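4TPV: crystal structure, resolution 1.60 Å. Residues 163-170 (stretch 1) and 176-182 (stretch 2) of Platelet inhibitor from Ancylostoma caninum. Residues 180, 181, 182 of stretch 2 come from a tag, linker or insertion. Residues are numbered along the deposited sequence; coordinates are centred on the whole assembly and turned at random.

Stretch 1 163-170: AGVTCDDD
Stretch 2 (176-182) CIGHHHH

The contact is a minimal antiparallel ladder that frays into loop and water. Thr166 and Ile177 form its hydrogen-bonded pair, CA atoms 5.5 Å apart, closed by two nearly straight bonds: Thr166 N to Ile177 O at 3.0 Å and Ile177 N to Thr166 O at 2.8 Å. Both residues are extended (phi/psi -137/174 and -122/145). Next comes the non-hydrogen-bonded pair Cys167 and Cys176, CA atoms 4.5 Å apart; their side chains diverge, each covalently bonded elsewhere in the structure. The same carbonyls also accept CA-H contacts, Val165 CA to Ile177 O and Cys176 CA to Thr166 O, both 3.3 Å.

On the other side of the Thr166-Ile177 pair, away from the cysteines, Val165 lies across from Gly178 (CA atoms 4.3 Å apart) and Gly164 from His179 (CA atoms 4.7 Å apart). Gly164 adopts phi/psi 79/-4, a positive phi that favours glycine, and an ideal CB there would sit only 3.0 Å from His179 CB. Its O approaches His179 N at 3.2 Å, but the angle is too poor for a hydrogen bond. Water fills in: one molecule donates to Ala163 O (3.0 Å) and accepts from His179 N (2.9 Å); another donates to Gly164 O (2.7 Å) and Ile177 O (3.2 Å) and lies 2.7 Å from Thr166 OG1.

Among side chains, Ile177 (chi1 t, chi2 p) is the most covered. It shares a sheet face with Thr166 (chi1 p), whose OG1 lies 4.0 Å from Ile177 CG2, while Asp168 OD2 reaches Ile177 CB at 3.5 Å, a packing contact with no hydrogen bond to Ile177; OD2 is hydrogen-bonded elsewhere in the structure. Val165 (t) sets CG1 3.8 Å from Cys176 CB (chi1 m), an apolar touch.

Within each stretch, side chains also bond to backbone. Asp168 (t) accepts Asp170 N at OD1, 2.9 Å. In the tag, His180 (p) donates ND1 to Gly178 O at 2.9 Å, and His182 ND1 donates to His180 O at 3.0 Å.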

# COMPACT_ATOMS: atom_id res chain seq x y z
N ALA A 163 20.44 5.94 5.45
CA ALA A 163 20.98 5.01 6.44
C ALA A 163 20.29 3.65 6.50
O ALA A 163 19.08 3.54 6.68
CB ALA A 163 20.96 5.68 7.83
N GLY A 164 21.10 2.61 6.34
CA GLY A 164 20.68 1.24 6.57
C GLY A 164 19.85 0.57 5.50
O GLY A 164 19.55 -0.62 5.62
N VAL A 165 19.49 1.29 4.44
CA VAL A 165 18.58 0.72 3.44
C VAL A 165 19.36 -0.01 2.32
O VAL A 165 20.27 0.54 1.72
CB VAL A 165 17.67 1.81 2.83
CG1 VAL A 165 16.67 1.24 1.80
CG2 VAL A 165 16.90 2.53 3.93
N THR A 166 18.97 -1.26 2.07
CA THR A 166 19.66 -2.14 1.14
C THR A 166 18.63 -2.88 0.29
O THR A 166 17.42 -2.76 0.51
CB THR A 166 20.52 -3.20 1.86
OG1 THR A 166 19.67 -4.03 2.66
CG2 THR A 166 21.55 -2.54 2.77
N CYS A 167 19.11 -3.64 -0.69
CA CYS A 167 18.19 -4.41 -1.52
C CYS A 167 17.69 -5.60 -0.71
O CYS A 167 18.45 -6.17 0.06
CB CYS A 167 18.88 -4.88 -2.79
SG CYS A 167 17.73 -5.49 -4.05
N ASP A 168 16.43 -5.97 -0.91
CA ASP A 168 15.75 -6.97 -0.09
C ASP A 168 15.73 -8.38 -0.70
O ASP A 168 14.94 -8.65 -1.62
CB ASP A 168 14.31 -6.52 0.17
CG ASP A 168 13.63 -7.30 1.28
OD1 ASP A 168 14.19 -8.32 1.74
OD2 ASP A 168 12.55 -6.87 1.73
N ASP A 169 16.56 -9.29 -0.17
CA ASP A 169 16.62 -10.64 -0.74
C ASP A 169 15.34 -11.44 -0.43
O ASP A 169 15.14 -12.54 -0.95
CB ASP A 169 17.88 -11.40 -0.28
CG ASP A 169 18.05 -11.42 1.22
OD1 ASP A 169 17.05 -11.25 1.95
OD2 ASP A 169 19.21 -11.62 1.67
N ASP A 170 14.47 -10.87 0.39
CA ASP A 170 13.17 -11.48 0.66
C ASP A 170 12.19 -11.30 -0.49
O ASP A 170 11.18 -12.01 -0.57
CB ASP A 170 12.54 -10.88 1.92
CG ASP A 170 13.21 -11.34 3.18
OD1 ASP A 170 13.89 -12.39 3.16
OD2 ASP A 170 13.03 -10.65 4.20
N CYS A 176 13.56 -2.39 -1.80
CA CYS A 176 14.54 -1.86 -0.84
C CYS A 176 14.03 -2.01 0.57
O CYS A 176 12.91 -1.61 0.85
CB CYS A 176 14.81 -0.38 -1.10
SG CYS A 176 15.33 0.04 -2.77
N ILE A 177 14.85 -2.54 1.47
CA ILE A 177 14.43 -2.74 2.87
C ILE A 177 15.34 -2.00 3.86
O ILE A 177 16.54 -1.89 3.65
CB ILE A 177 14.40 -4.25 3.21
CG1 ILE A 177 13.77 -4.50 4.58
CG2 ILE A 177 15.80 -4.87 3.11
CD1 ILE A 177 12.30 -4.19 4.65
N GLY A 178 14.74 -1.51 4.94
CA GLY A 178 15.50 -0.86 6.00
C GLY A 178 16.27 -1.85 6.86
O GLY A 178 16.06 -3.06 6.79
N HIS A 179 17.18 -1.32 7.68
CA HIS A 179 18.04 -2.15 8.53
C HIS A 179 17.20 -3.06 9.42
O HIS A 179 16.29 -2.58 10.11
CB HIS A 179 18.95 -1.26 9.39
CG HIS A 179 19.94 -2.02 10.21
ND1 HIS A 179 21.10 -2.55 9.68
CD2 HIS A 179 19.95 -2.34 11.53
CE1 HIS A 179 21.78 -3.16 10.63
NE2 HIS A 179 21.11 -3.05 11.76
N HIS A 180 17.49 -4.35 9.41
CA HIS A 180 16.73 -5.28 10.24
C HIS A 180 17.54 -6.54 10.45
O HIS A 180 18.55 -6.76 9.78
CB HIS A 180 15.38 -5.60 9.61
CG HIS A 180 15.47 -6.43 8.37
ND1 HIS A 180 15.91 -5.92 7.17
CD2 HIS A 180 15.16 -7.73 8.14
CE1 HIS A 180 15.87 -6.88 6.25
NE2 HIS A 180 15.42 -7.98 6.81
N HIS A 181 17.10 -7.37 11.39
CA HIS A 181 17.87 -8.54 11.80
C HIS A 181 18.21 -9.46 10.62
O HIS A 181 19.36 -9.51 10.21
CB HIS A 181 17.10 -9.30 12.88
CG HIS A 181 17.76 -10.56 13.33
ND1 HIS A 181 18.95 -10.56 14.03
CD2 HIS A 181 17.43 -11.86 13.15
CE1 HIS A 181 19.30 -11.81 14.28
NE2 HIS A 181 18.40 -12.62 13.75
N HIS A 182 17.20 -10.15 10.08
CA HIS A 182 17.39 -11.14 8.99
C HIS A 182 18.79 -11.77 8.96
O HIS A 182 19.16 -12.42 7.98
CB HIS A 182 17.07 -10.51 7.63
CG HIS A 182 18.22 -9.79 6.98
ND1 HIS A 182 18.78 -8.64 7.51
CD2 HIS A 182 18.88 -10.02 5.82
CE1 HIS A 182 19.75 -8.22 6.71
NE2 HIS A 182 19.83 -9.04 5.68
O HOH W 1 17.00 1.60 7.77
O HOH W 2 21.62 -2.45 6.90
O HOH W 3 19.05 -3.28 5.14